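Local atomic coordinates of pyruvate carboxylase n-terminal domain (Aquifex aeolicus, PDB entry 1ULZ), a protein that is the biotin carboxylase subunit of a pyruvate carboxylase, combining a Rossmann-like N-terminal domain, an ATP-grasp domain and a biotin carboxylase C-terminal domain. Residues Glu355-Pro360 with His369-Gly374; Glu203-Ile208 with Phe435-Leu440; Gly103-Val108 with Gly266-Gly271. The protein carries 1 engineered substitution. One frame throughout, in Å; residues are numbered along the deposited sequence.

Contact 1: Glu355-Pro360 with His369-Gly374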
ATOM      1  N   GLU A 355       6.373  23.481  -1.557  1.00 29.07           N
ATOM      2  CA  GLU A 355       5.985  24.110  -0.300  1.00 30.20           C
ATOM      3  C   GLU A 355       5.030  23.169   0.438  1.00 29.43           C
ATOM      4  O   GLU A 355       5.463  22.403   1.297  1.00 30.79           O
ATOM      5  CB  GLU A 355       5.330  25.466  -0.575  1.00 32.90           C
ATOM      6  CG  GLU A 355       6.186  26.333  -1.489  1.00 39.46           C
ATOM      7  CD  GLU A 355       5.603  27.710  -1.740  1.00 44.24           C
ATOM      8  OE1 GLU A 355       4.386  27.907  -1.507  1.00 45.88           O
ATOM      9  OE2 GLU A 355       6.368  28.598  -2.191  1.00 47.24           O
ATOM     10  N   ARG A 356       3.742  23.198   0.116  1.00 27.93           N
ATOM     11  CA  ARG A 356       2.827  22.285   0.796  1.00 27.74           C
ATOM     12  C   ARG A 356       2.959  20.921   0.124  1.00 26.38           C
ATOM     13  O   ARG A 356       3.173  20.828  -1.084  1.00 25.46           O
ATOM     14  CB  ARG A 356       1.389  22.813   0.743  1.00 29.79           C
ATOM     15  CG  ARG A 356       1.292  24.235   1.296  1.00 33.77           C
ATOM     16  CD  ARG A 356      -0.063  24.592   1.899  1.00 39.65           C
ATOM     17  NE  ARG A 356      -1.132  24.678   0.912  1.00 44.23           N
ATOM     18  CZ  ARG A 356      -2.236  25.410   1.066  1.00 47.61           C
ATOM     19  NH1 ARG A 356      -2.418  26.132   2.170  1.00 47.05           N
ATOM     20  NH2 ARG A 356      -3.169  25.421   0.116  1.00 49.19           N
ATOM     21  N   TYR A 357       2.874  19.861   0.917  1.00 24.43           N
ATOM     22  CA  TYR A 357       3.022  18.514   0.383  1.00 23.58           C
ATOM     23  C   TYR A 357       2.326  17.496   1.275  1.00 22.62           C
ATOM     24  O   TYR A 357       2.761  17.248   2.399  1.00 21.18           O
ATOM     25  CB  TYR A 357       4.520  18.173   0.262  1.00 22.33           C
ATOM     26  CG  TYR A 357       4.822  16.876  -0.475  1.00 22.07           C
ATOM     27  CD1 TYR A 357       5.331  15.770   0.199  1.00 20.48           C
ATOM     28  CD2 TYR A 357       4.580  16.756  -1.837  1.00 20.55           C
ATOM     29  CE1 TYR A 357       5.584  14.590  -0.461  1.00 19.64           C
ATOM     30  CE2 TYR A 357       4.829  15.574  -2.509  1.00 18.84           C
ATOM     31  CZ  TYR A 357       5.328  14.494  -1.818  1.00 20.76           C
ATOM     32  OH  TYR A 357       5.546  13.304  -2.482  1.00 20.72           O
ATOM     33  N   TYR A 358       1.224  16.933   0.780  1.00 21.45           N
ATOM     34  CA  TYR A 358       0.488  15.918   1.523  1.00 20.98           C
ATOM     35  C   TYR A 358       0.343  14.673   0.658  1.00 21.11           C
ATOM     36  O   TYR A 358      -0.183  14.723  -0.454  1.00 22.18           O
ATOM     37  CB  TYR A 358      -0.894  16.425   1.958  1.00 19.76           C
ATOM     38  CG  TYR A 358      -1.744  15.338   2.579  1.00 20.04           C
ATOM     39  CD1 TYR A 358      -2.705  14.666   1.829  1.00 18.77           C
ATOM     40  CD2 TYR A 358      -1.541  14.935   3.897  1.00 18.60           C
ATOM     41  CE1 TYR A 358      -3.440  13.625   2.368  1.00 19.27           C
ATOM     42  CE2 TYR A 358      -2.267  13.892   4.447  1.00 20.15           C
ATOM     43  CZ  TYR A 358      -3.216  13.238   3.675  1.00 21.39           C
ATOM     44  OH  TYR A 358      -3.915  12.176   4.200  1.00 20.96           O
ATOM     45  N   VAL A 359       0.818  13.555   1.188  1.00 21.22           N
ATOM     46  CA  VAL A 359       0.792  12.282   0.486  1.00 21.04           C
ATOM     47  C   VAL A 359      -0.439  11.463   0.849  1.00 20.89           C
ATOM     48  O   VAL A 359      -0.699  11.200   2.020  1.00 19.31           O
ATOM     49  CB  VAL A 359       2.051  11.447   0.831  1.00 21.94           C
ATOM     50  CG1 VAL A 359       2.074  10.169   0.011  1.00 21.82           C
ATOM     51  CG2 VAL A 359       3.304  12.267   0.576  1.00 22.92           C
ATOM     52  N   PRO A 360      -1.223  11.061  -0.161  1.00 20.28           N
ATOM     53  CA  PRO A 360      -2.426  10.263   0.092  1.00 19.30           C
ATOM     54  C   PRO A 360      -2.061   8.844   0.492  1.00 19.48           C
ATOM     55  O   PRO A 360      -1.006   8.332   0.101  1.00 19.53           O
ATOM     56  CB  PRO A 360      -3.168  10.318  -1.240  1.00 20.72           C
ATOM     57  CG  PRO A 360      -2.056  10.429  -2.242  1.00 22.62           C
ATOM     58  CD  PRO A 360      -1.122  11.435  -1.581  1.00 20.34           C
ATOM     59  N   HIS A 369       8.312   7.682  -3.539  1.00 20.85           N
ATOM     60  CA  HIS A 369       8.843   9.039  -3.647  1.00 21.11           C
ATOM     61  C   HIS A 369      10.001   9.355  -2.705  1.00 22.34           C
ATOM     62  O   HIS A 369      10.314   8.596  -1.785  1.00 20.33           O
ATOM     63  CB  HIS A 369       7.729  10.063  -3.395  1.00 20.76           C
ATOM     64  CG  HIS A 369       7.313  10.159  -1.960  1.00 21.64           C
ATOM     65  ND1 HIS A 369       6.642  11.249  -1.450  1.00 22.63           N
ATOM     66  CD2 HIS A 369       7.505   9.315  -0.917  1.00 22.30           C
ATOM     67  CE1 HIS A 369       6.442  11.076  -0.155  1.00 21.53           C
ATOM     68  NE2 HIS A 369       6.958   9.911   0.193  1.00 22.32           N
ATOM     69  N   ALA A 370      10.619  10.506  -2.946  1.00 22.44           N
ATOM     70  CA  ALA A 370      11.729  10.989  -2.133  1.00 23.89           C
ATOM     71  C   ALA A 370      11.440  12.449  -1.769  1.00 24.41           C
ATOM     72  O   ALA A 370      12.322  13.177  -1.317  1.00 25.85           O
ATOM     73  CB  ALA A 370      13.031  10.896  -2.918  1.00 23.22           C
ATOM     74  N   ALA A 371      10.186  12.857  -1.948  1.00 23.54           N
ATOM     75  CA  ALA A 371       9.791  14.231  -1.697  1.00 24.13           C
ATOM     76  C   ALA A 371       9.220  14.565  -0.322  1.00 24.25           C
ATOM     77  O   ALA A 371       8.799  13.698   0.444  1.00 23.37           O
ATOM     78  CB  ALA A 371       8.810  14.678  -2.774  1.00 24.94           C
ATOM     79  N   ALA A 372       9.214  15.862  -0.045  1.00 24.80           N
ATOM     80  CA  ALA A 372       8.705  16.432   1.196  1.00 25.96           C
ATOM     81  C   ALA A 372       8.818  17.940   1.008  1.00 25.74           C
ATOM     82  O   ALA A 372       9.313  18.400  -0.022  1.00 25.34           O
ATOM     83  CB  ALA A 372       9.559  15.984   2.378  1.00 24.57           C
ATOM     84  N   ARG A 373       8.346  18.713   1.979  1.00 26.63           N
ATOM     85  CA  ARG A 373       8.464  20.157   1.873  1.00 27.75           C
ATOM     86  C   ARG A 373       9.952  20.457   1.740  1.00 27.71           C
ATOM     87  O   ARG A 373      10.770  19.880   2.453  1.00 26.15           O
ATOM     88  CB  ARG A 373       7.919  20.840   3.123  1.00 30.10           C
ATOM     89  CG  ARG A 373       8.135  22.342   3.108  1.00 35.05           C
ATOM     90  CD  ARG A 373       7.286  23.051   4.145  1.00 40.72           C
ATOM     91  NE  ARG A 373       7.440  24.502   4.044  1.00 44.78           N
ATOM     92  CZ  ARG A 373       8.565  25.154   4.320  1.00 46.82           C
ATOM     93  NH1 ARG A 373       9.641  24.481   4.728  1.00 48.40           N
ATOM     94  NH2 ARG A 373       8.623  26.474   4.170  1.00 47.47           N
ATOM     95  N   GLY A 374      10.306  21.343   0.819  1.00 27.99           N
ATOM     96  CA  GLY A 374      11.708  21.670   0.636  1.00 28.94           C
ATOM     97  C   GLY A 374      12.305  20.937  -0.548  1.00 30.23           C
ATOM     98  O   GLY A 374      13.348  21.327  -1.072  1.00 31.34           O
TER
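In the biotin carboxylase C-terminal domain, at its interface with a second subunit, Tyr-357 on the short strand 357-358 meets His-369 tip to tip. A hydrogen bond of 2.5 Å joins Tyr-357 OH to His-369 ND1, each atom lying near the plane of the other's ring. The rings touch rim to rim, their planes only 24° apart, and neither covers the other. Tyr-357 reaches across with CG anti to its backbone N (chi1 -171°), while the His-369 ring stands between its own backbone N and carbonyl carbon (chi1 73°), which brings ND1 to the phenol.

The phenol is gripped a second time by Tyr-409 OH, and His-369 NE2 bonds to Val-359 O of the second subunit. Both ring nitrogens thus have partners, which should limit rotation of the imidazole and makes this histidine a link between the intrachain contact and the dimer. Val-359 CG2 comes within 3.4 Å of His-369 CE1. Ala-371 CB packs against the phenol end, 3.6 Å from Tyr-357 CZ, and farther back along the ring Tyr-357 CD1 lies 3.6 Å from Ala-372 CA. At the exposed end, the aliphatic part of the extended Arg-373 chain runs past the carbonyl oxygen of Glu-355, Arg-373 CG coming within 3.2 Å of Glu-355 O.

Contact 2: Glu203-Ile208 with Phe435-Leu440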
ATOM      1  N   GLU A 203      -0.944   0.936 -37.073  1.00 31.25           N
ATOM      2  CA  GLU A 203      -1.611   2.200 -36.770  1.00 32.93           C
ATOM      3  C   GLU A 203      -2.331   2.287 -35.422  1.00 33.11           C
ATOM      4  O   GLU A 203      -2.996   1.336 -34.997  1.00 31.98           O
ATOM      5  CB  GLU A 203      -2.581   2.513 -37.913  1.00 32.41           C
ATOM      6  CG  GLU A 203      -3.314   3.821 -37.794  1.00 35.44           C
ATOM      7  CD  GLU A 203      -3.901   4.261 -39.120  1.00 34.56           C
ATOM      8  OE1 GLU A 203      -4.366   3.384 -39.888  1.00 34.16           O
ATOM      9  OE2 GLU A 203      -3.900   5.486 -39.385  1.00 36.00           O
ATOM     10  N   ASN A 204      -2.227   3.449 -34.773  1.00 33.81           N
ATOM     11  CA  ASN A 204      -2.852   3.652 -33.463  1.00 34.49           C
ATOM     12  C   ASN A 204      -2.382   2.503 -32.579  1.00 32.85           C
ATOM     13  O   ASN A 204      -3.194   1.763 -32.021  1.00 33.52           O
ATOM     14  CB  ASN A 204      -4.379   3.594 -33.575  1.00 36.83           C
ATOM     15  CG  ASN A 204      -4.952   4.682 -34.477  1.00 40.04           C
ATOM     16  OD1 ASN A 204      -6.109   4.601 -34.896  1.00 40.08           O
ATOM     17  ND2 ASN A 204      -4.150   5.707 -34.770  1.00 39.47           N
ATOM     18  N   PRO A 205      -1.060   2.327 -32.451  1.00 30.74           N
ATOM     19  CA  PRO A 205      -0.536   1.235 -31.628  1.00 30.50           C
ATOM     20  C   PRO A 205      -0.598   1.437 -30.123  1.00 29.83           C
ATOM     21  O   PRO A 205      -0.640   2.564 -29.623  1.00 29.81           O
ATOM     22  CB  PRO A 205       0.905   1.114 -32.107  1.00 30.71           C
ATOM     23  CG  PRO A 205       1.266   2.557 -32.363  1.00 29.98           C
ATOM     24  CD  PRO A 205       0.037   3.075 -33.094  1.00 30.03           C
ATOM     25  N   LYS A 206      -0.613   0.318 -29.414  1.00 28.99           N
ATOM     26  CA  LYS A 206      -0.591   0.329 -27.964  1.00 28.27           C
ATOM     27  C   LYS A 206       0.824  -0.106 -27.618  1.00 28.00           C
ATOM     28  O   LYS A 206       1.450  -0.865 -28.365  1.00 27.70           O
ATOM     29  CB  LYS A 206      -1.572  -0.687 -27.383  1.00 26.58           C
ATOM     30  CG  LYS A 206      -2.883  -0.115 -26.893  1.00 24.21           C
ATOM     31  CD  LYS A 206      -3.770  -1.227 -26.345  1.00 24.46           C
ATOM     32  CE  LYS A 206      -5.088  -0.700 -25.802  1.00 22.85           C
ATOM     33  NZ  LYS A 206      -4.874   0.236 -24.664  1.00 24.72           N
ATOM     34  N   HIS A 207       1.338   0.396 -26.505  1.00 28.19           N
ATOM     35  CA  HIS A 207       2.662   0.018 -26.042  1.00 27.82           C
ATOM     36  C   HIS A 207       2.407  -1.052 -24.986  1.00 27.97           C
ATOM     37  O   HIS A 207       1.892  -0.751 -23.907  1.00 27.62           O
ATOM     38  CB  HIS A 207       3.368   1.225 -25.419  1.00 28.93           C
ATOM     39  CG  HIS A 207       4.604   0.875 -24.649  1.00 31.04           C
ATOM     40  ND1 HIS A 207       5.871   1.173 -25.100  1.00 33.53           N
ATOM     41  CD2 HIS A 207       4.767   0.251 -23.458  1.00 32.41           C
ATOM     42  CE1 HIS A 207       6.762   0.747 -24.221  1.00 33.66           C
ATOM     43  NE2 HIS A 207       6.118   0.183 -23.215  1.00 32.75           N
ATOM     44  N   ILE A 208       2.732  -2.301 -25.308  1.00 26.97           N
ATOM     45  CA  ILE A 208       2.540  -3.413 -24.380  1.00 25.15           C
ATOM     46  C   ILE A 208       3.927  -3.974 -24.066  1.00 27.05           C
ATOM     47  O   ILE A 208       4.701  -4.264 -24.980  1.00 27.07           O
ATOM     48  CB  ILE A 208       1.687  -4.540 -25.007  1.00 24.21           C
ATOM     49  CG1 ILE A 208       0.311  -4.010 -25.429  1.00 22.05           C
ATOM     50  CG2 ILE A 208       1.554  -5.691 -24.018  1.00 23.96           C
ATOM     51  CD1 ILE A 208      -0.613  -3.656 -24.285  1.00 19.36           C
ATOM     52  N   PHE A 435      -7.910   3.307 -25.222  1.00 29.14           N
ATOM     53  CA  PHE A 435      -6.809   4.254 -25.373  1.00 28.45           C
ATOM     54  C   PHE A 435      -5.606   3.657 -26.096  1.00 28.16           C
ATOM     55  O   PHE A 435      -5.321   2.468 -25.975  1.00 28.64           O
ATOM     56  CB  PHE A 435      -6.357   4.784 -24.001  1.00 28.39           C
ATOM     57  CG  PHE A 435      -5.955   3.703 -23.027  1.00 28.84           C
ATOM     58  CD1 PHE A 435      -6.904   3.052 -22.260  1.00 29.60           C
ATOM     59  CD2 PHE A 435      -4.625   3.331 -22.889  1.00 29.65           C
ATOM     60  CE1 PHE A 435      -6.535   2.047 -21.368  1.00 30.96           C
ATOM     61  CE2 PHE A 435      -4.250   2.332 -22.004  1.00 28.29           C
ATOM     62  CZ  PHE A 435      -5.206   1.689 -21.243  1.00 29.82           C
ATOM     63  N   THR A 436      -4.905   4.499 -26.846  1.00 27.67           N
ATOM     64  CA  THR A 436      -3.717   4.083 -27.578  1.00 27.91           C
ATOM     65  C   THR A 436      -2.622   5.104 -27.300  1.00 29.01           C
ATOM     66  O   THR A 436      -2.821   6.044 -26.529  1.00 28.35           O
ATOM     67  CB  THR A 436      -3.970   4.025 -29.108  1.00 28.38           C
ATOM     68  OG1 THR A 436      -4.205   5.344 -29.613  1.00 28.15           O
ATOM     69  CG2 THR A 436      -5.179   3.145 -29.410  1.00 27.49           C
ATOM     70  N   THR A 437      -1.467   4.922 -27.926  1.00 29.38           N
ATOM     71  CA  THR A 437      -0.354   5.836 -27.726  1.00 31.23           C
ATOM     72  C   THR A 437      -0.678   7.258 -28.160  1.00 32.77           C
ATOM     73  O   THR A 437       0.051   8.194 -27.829  1.00 33.54           O
ATOM     74  CB  THR A 437       0.900   5.365 -28.486  1.00 32.13           C
ATOM     75  OG1 THR A 437       0.566   5.131 -29.863  1.00 32.76           O
ATOM     76  CG2 THR A 437       1.444   4.077 -27.860  1.00 31.00           C
ATOM     77  N   LYS A 438      -1.768   7.434 -28.898  1.00 34.69           N
ATOM     78  CA  LYS A 438      -2.133   8.775 -29.345  1.00 36.72           C
ATOM     79  C   LYS A 438      -3.335   9.315 -28.578  1.00 36.00           C
ATOM     80  O   LYS A 438      -4.040  10.220 -29.045  1.00 36.96           O
ATOM     81  CB  LYS A 438      -2.430   8.767 -30.843  1.00 38.74           C
ATOM     82  CG  LYS A 438      -3.611   7.928 -31.235  1.00 42.93           C
ATOM     83  CD  LYS A 438      -3.392   7.327 -32.608  1.00 44.94           C
ATOM     84  CE  LYS A 438      -2.721   8.319 -33.555  1.00 47.31           C
ATOM     85  NZ  LYS A 438      -1.254   8.489 -33.259  1.00 47.03           N
ATOM     86  N   TYR A 439      -3.553   8.760 -27.390  1.00 33.06           N
ATOM     87  CA  TYR A 439      -4.664   9.165 -26.549  1.00 31.82           C
ATOM     88  C   TYR A 439      -4.712  10.659 -26.248  1.00 30.54           C
ATOM     89  O   TYR A 439      -5.756  11.285 -26.405  1.00 31.04           O
ATOM     90  CB  TYR A 439      -4.647   8.376 -25.227  1.00 29.54           C
ATOM     91  CG  TYR A 439      -5.668   8.859 -24.222  1.00 28.10           C
ATOM     92  CD1 TYR A 439      -5.385   9.916 -23.369  1.00 26.64           C
ATOM     93  CD2 TYR A 439      -6.929   8.282 -24.151  1.00 28.07           C
ATOM     94  CE1 TYR A 439      -6.327  10.386 -22.474  1.00 27.58           C
ATOM     95  CE2 TYR A 439      -7.883   8.747 -23.258  1.00 26.26           C
ATOM     96  CZ  TYR A 439      -7.573   9.798 -22.425  1.00 27.60           C
ATOM     97  OH  TYR A 439      -8.509  10.269 -21.532  1.00 30.29           O
ATOM     98  N   LEU A 440      -3.599  11.230 -25.805  1.00 30.07           N
ATOM     99  CA  LEU A 440      -3.578  12.651 -25.474  1.00 31.97           C
ATOM    100  C   LEU A 440      -3.889  13.532 -26.677  1.00 33.22           C
ATOM    101  O   LEU A 440      -4.684  14.472 -26.586  1.00 33.40           O
ATOM    102  CB  LEU A 440      -2.227  13.041 -24.870  1.00 30.72           C
ATOM    103  CG  LEU A 440      -2.025  12.568 -23.428  1.00 31.87           C
ATOM    104  CD1 LEU A 440      -0.709  13.114 -22.884  1.00 31.50           C
ATOM    105  CD2 LEU A 440      -3.199  13.044 -22.575  1.00 30.98           C
TER
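Pro-205 O is gripped by two donors of one residue, Thr-437 N and Thr-437 OG1. The N-H...O bond from Thr-437 N to Pro-205 O, 3.0 Å long, is nearly straight and arrives almost in line with the carbonyl. The hydroxyl comes in more steeply, tilted from the carbonyl plane, with Thr-437 OG1 2.8 Å from Pro-205 O. Thr-437 OG1 sits between its own backbone N and carbonyl carbon (chi1 53°), which lets it reach the oxygen that the N-H also binds. The methyl, Thr-437 CG2, lies 3.9 Å from His-207 N. Pro-205 CG lies beside the hydroxyl, 3.7 Å from Thr-437 OG1.

A second anchor is the Lys-206 chain, extended up to a bend at its last torsion. Lys-206 NZ bonds to Phe-435 O at 2.6 Å. It also stands over one face of the Phe-435 ring, a cation-pi contact with Lys-206 NZ 3.6 Å from the ring centroid. Asp-227 adds a salt bridge to the same ammonium, which would balance its charge. Beside these, Thr-436 CG2 rests 3.6 Å from Asn-204 O.

Thr-436 OG1 accepts from Lys-438 N, an ST turn laid over the type I beta turn from Thr-436 to Tyr-439. This compact turn, after helix 428-432, docks the C-terminal domain against the start of strand 206-214 in the ATP-grasp domain.

Contact 3: Gly103-Val108 with Gly266-Gly271; sequences GPHWKV and GYYNAG
Pro-104 lies over one face of the Tyr-267 ring, its CB 3.9 Å from the ring centroid in a CH-pi contact displaced toward the rim. Val-108 CG1 approaches the same ring obliquely, 3.3 Å from Tyr-267 CD2, so the proline and the first helical turn both pack on the phenol. At the tip, Tyr-267 OH donates to Ala-270 O. Tyr-268 CG stands between its backbone N and carbonyl carbon (chi1 53°), with the ring turned toward Gly-103 to His-105. One face of this ring carries a water over its centre, and Tyr-268 OH meets the edge of the His-105 imidazole, 3.7 Å from His-105 ND1.

That water takes the N-H of His-105, the N-cap residue of helix 106-113, at 2.8 Å from His-105 N, and donates to Gly-266 O; Tyr-268 N adds a weak bond. Gly-266 is the C-prime residue of the Schellman motif ending helix 248-264, so the water joins the start of one helix to the end of another, across the seam between the N-terminal and ATP-grasp domains. Pro-104 CA makes a C-H...O contact with Tyr-268 O, 3.4 Å. A second water bridges Gly-103 O and Asn-269 ND2, and Gln-311 O also accepts from this amide.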
ATOM      1  N   GLY A 103      22.351  -6.909 -12.219  1.00 22.67           N
ATOM      2  CA  GLY A 103      21.693  -6.817 -13.509  1.00 21.26           C
ATOM      3  C   GLY A 103      22.123  -7.987 -14.379  1.00 22.94           C
ATOM      4  O   GLY A 103      22.810  -8.891 -13.904  1.00 22.82           O
ATOM      5  N   PRO A 104      21.732  -8.010 -15.659  1.00 23.23           N
ATOM      6  CA  PRO A 104      22.122  -9.117 -16.537  1.00 23.77           C
ATOM      7  C   PRO A 104      23.622  -9.114 -16.848  1.00 23.87           C
ATOM      8  O   PRO A 104      24.344  -8.207 -16.439  1.00 23.59           O
ATOM      9  CB  PRO A 104      21.259  -8.890 -17.777  1.00 22.76           C
ATOM     10  CG  PRO A 104      21.118  -7.397 -17.816  1.00 23.13           C
ATOM     11  CD  PRO A 104      20.875  -7.042 -16.366  1.00 22.88           C
ATOM     12  N   HIS A 105      24.089 -10.134 -17.561  1.00 23.88           N
ATOM     13  CA  HIS A 105      25.504 -10.226 -17.918  1.00 24.00           C
ATOM     14  C   HIS A 105      25.861  -9.070 -18.848  1.00 24.10           C
ATOM     15  O   HIS A 105      25.042  -8.657 -19.673  1.00 22.60           O
ATOM     16  CB  HIS A 105      25.797 -11.552 -18.622  1.00 25.57           C
ATOM     17  CG  HIS A 105      27.256 -11.801 -18.841  1.00 27.78           C
ATOM     18  ND1 HIS A 105      28.054 -12.426 -17.905  1.00 27.85           N
ATOM     19  CD2 HIS A 105      28.075 -11.453 -19.862  1.00 26.42           C
ATOM     20  CE1 HIS A 105      29.300 -12.448 -18.340  1.00 28.24           C
ATOM     21  NE2 HIS A 105      29.340 -11.864 -19.525  1.00 28.24           N
ATOM     22  N   TRP A 106      27.077  -8.547 -18.730  1.00 24.89           N
ATOM     23  CA  TRP A 106      27.470  -7.424 -19.572  1.00 26.35           C
ATOM     24  C   TRP A 106      27.400  -7.736 -21.064  1.00 27.60           C
ATOM     25  O   TRP A 106      27.154  -6.841 -21.878  1.00 27.08           O
ATOM     26  CB  TRP A 106      28.870  -6.910 -19.205  1.00 27.79           C
ATOM     27  CG  TRP A 106      30.014  -7.816 -19.565  1.00 29.33           C
ATOM     28  CD1 TRP A 106      30.606  -8.747 -18.765  1.00 28.78           C
ATOM     29  CD2 TRP A 106      30.720  -7.851 -20.813  1.00 29.08           C
ATOM     30  NE1 TRP A 106      31.637  -9.358 -19.434  1.00 29.65           N
ATOM     31  CE2 TRP A 106      31.729  -8.826 -20.694  1.00 30.94           C
ATOM     32  CE3 TRP A 106      30.595  -7.153 -22.017  1.00 29.63           C
ATOM     33  CZ2 TRP A 106      32.612  -9.121 -21.734  1.00 31.63           C
ATOM     34  CZ3 TRP A 106      31.473  -7.446 -23.052  1.00 32.34           C
ATOM     35  CH2 TRP A 106      32.468  -8.423 -22.904  1.00 31.56           C
ATOM     36  N   LYS A 107      27.603  -8.998 -21.433  1.00 28.14           N
ATOM     37  CA  LYS A 107      27.529  -9.372 -22.841  1.00 29.04           C
ATOM     38  C   LYS A 107      26.092  -9.248 -23.320  1.00 28.62           C
ATOM     39  O   LYS A 107      25.841  -8.838 -24.454  1.00 29.90           O
ATOM     40  CB  LYS A 107      28.033 -10.802 -23.056  1.00 31.19           C
ATOM     41  CG  LYS A 107      29.547 -10.921 -23.028  1.00 32.80           C
ATOM     42  CD  LYS A 107      30.004 -12.374 -23.093  1.00 36.15           C
ATOM     43  CE  LYS A 107      31.520 -12.467 -23.258  1.00 37.72           C
ATOM     44  NZ  LYS A 107      31.990 -13.889 -23.188  1.00 40.84           N
ATOM     45  N   VAL A 108      25.153  -9.598 -22.446  1.00 28.14           N
ATOM     46  CA  VAL A 108      23.732  -9.522 -22.767  1.00 26.71           C
ATOM     47  C   VAL A 108      23.307  -8.070 -22.891  1.00 26.46           C
ATOM     48  O   VAL A 108      22.500  -7.723 -23.754  1.00 27.27           O
ATOM     49  CB  VAL A 108      22.871 -10.212 -21.679  1.00 28.14           C
ATOM     50  CG1 VAL A 108      21.385  -9.999 -21.962  1.00 26.54           C
ATOM     51  CG2 VAL A 108      23.192 -11.700 -21.643  1.00 28.88           C
ATOM     52  N   GLY A 266      20.595 -16.264 -22.569  1.00 27.57           N
ATOM     53  CA  GLY A 266      21.242 -16.304 -21.267  1.00 27.27           C
ATOM     54  C   GLY A 266      20.918 -15.131 -20.351  1.00 26.95           C
ATOM     55  O   GLY A 266      21.730 -14.740 -19.512  1.00 27.52           O
ATOM     56  N   TYR A 267      19.724 -14.569 -20.495  1.00 25.88           N
ATOM     57  CA  TYR A 267      19.329 -13.434 -19.675  1.00 24.88           C
ATOM     58  C   TYR A 267      18.962 -13.815 -18.248  1.00 23.67           C
ATOM     59  O   TYR A 267      18.267 -14.800 -18.020  1.00 25.00           O
ATOM     60  CB  TYR A 267      18.136 -12.708 -20.314  1.00 24.14           C
ATOM     61  CG  TYR A 267      17.922 -11.298 -19.787  1.00 25.32           C
ATOM     62  CD1 TYR A 267      17.255 -11.069 -18.586  1.00 25.21           C
ATOM     63  CD2 TYR A 267      18.447 -10.203 -20.459  1.00 23.79           C
ATOM     64  CE1 TYR A 267      17.129  -9.787 -18.070  1.00 23.92           C
ATOM     65  CE2 TYR A 267      18.326  -8.927 -19.955  1.00 24.28           C
ATOM     66  CZ  TYR A 267      17.668  -8.723 -18.759  1.00 24.81           C
ATOM     67  OH  TYR A 267      17.569  -7.447 -18.251  1.00 23.01           O
ATOM     68  N   TYR A 268      19.457 -13.047 -17.286  1.00 22.60           N
ATOM     69  CA  TYR A 268      19.093 -13.269 -15.893  1.00 23.12           C
ATOM     70  C   TYR A 268      18.883 -11.931 -15.191  1.00 22.66           C
ATOM     71  O   TYR A 268      19.324 -10.890 -15.675  1.00 23.01           O
ATOM     72  CB  TYR A 268      20.108 -14.156 -15.154  1.00 21.77           C
ATOM     73  CG  TYR A 268      21.556 -13.749 -15.211  1.00 23.65           C
ATOM     74  CD1 TYR A 268      22.018 -12.624 -14.536  1.00 24.32           C
ATOM     75  CD2 TYR A 268      22.482 -14.538 -15.879  1.00 23.67           C
ATOM     76  CE1 TYR A 268      23.365 -12.300 -14.522  1.00 25.50           C
ATOM     77  CE2 TYR A 268      23.830 -14.225 -15.867  1.00 26.66           C
ATOM     78  CZ  TYR A 268      24.267 -13.108 -15.188  1.00 25.68           C
ATOM     79  OH  TYR A 268      25.611 -12.806 -15.169  1.00 26.71           O
ATOM     80  N   ASN A 269      18.184 -11.977 -14.064  1.00 21.59           N
ATOM     81  CA  ASN A 269      17.827 -10.805 -13.275  1.00 21.15           C
ATOM     82  C   ASN A 269      16.642 -10.139 -13.975  1.00 20.66           C
ATOM     83  O   ASN A 269      16.003 -10.763 -14.822  1.00 19.14           O
ATOM     84  CB  ASN A 269      18.999  -9.824 -13.122  1.00 20.59           C
ATOM     85  CG  ASN A 269      18.951  -9.068 -11.788  1.00 23.57           C
ATOM     86  OD1 ASN A 269      18.006  -8.319 -11.515  1.00 22.64           O
ATOM     87  ND2 ASN A 269      19.962  -9.278 -10.948  1.00 19.44           N
ATOM     88  N   ALA A 270      16.349  -8.885 -13.636  1.00 21.48           N
ATOM     89  CA  ALA A 270      15.202  -8.181 -14.214  1.00 21.12           C
ATOM     90  C   ALA A 270      15.389  -7.589 -15.609  1.00 21.53           C
ATOM     91  O   ALA A 270      16.455  -7.075 -15.951  1.00 21.37           O
ATOM     92  CB  ALA A 270      14.728  -7.087 -13.254  1.00 21.69           C
ATOM     93  N   GLY A 271      14.323  -7.655 -16.404  1.00 20.50           N
ATOM     94  CA  GLY A 271      14.352  -7.118 -17.751  1.00 18.90           C
ATOM     95  C   GLY A 271      12.951  -6.885 -18.288  1.00 20.24           C
ATOM     96  O   GLY A 271      11.980  -7.460 -17.792  1.00 18.65           O
TER
HETATM   97  O   HOH W   1      22.656 -10.527 -11.522  1.00 22.26           O
HETATM   98  O   HOH W   2      22.354 -12.291 -18.000  1.00 24.50           O

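How the contacts relate
From the N terminus, 103-108 opens the loop of contact 3 just after the parallel sheet of the N-terminal domain. Before 266-271 closes it, the chain passes 203-208, the first half of contact 2, so these two loops cross. Contact 2 closes only at 435-440, near the C terminus, and encloses contact 1, a short loop of eight residues between 355-360 and 369-374. Contacts 2 and 3 tie the large antiparallel sheet, through its neighbouring ATP-grasp strands 206-214 and 269-277, to the C-terminal and N-terminal domains, on opposite sides of the chain's centre. Contact 1 stays within the C-terminal domain, its centre about 32 Å from that of contact 2, and faces the second subunit.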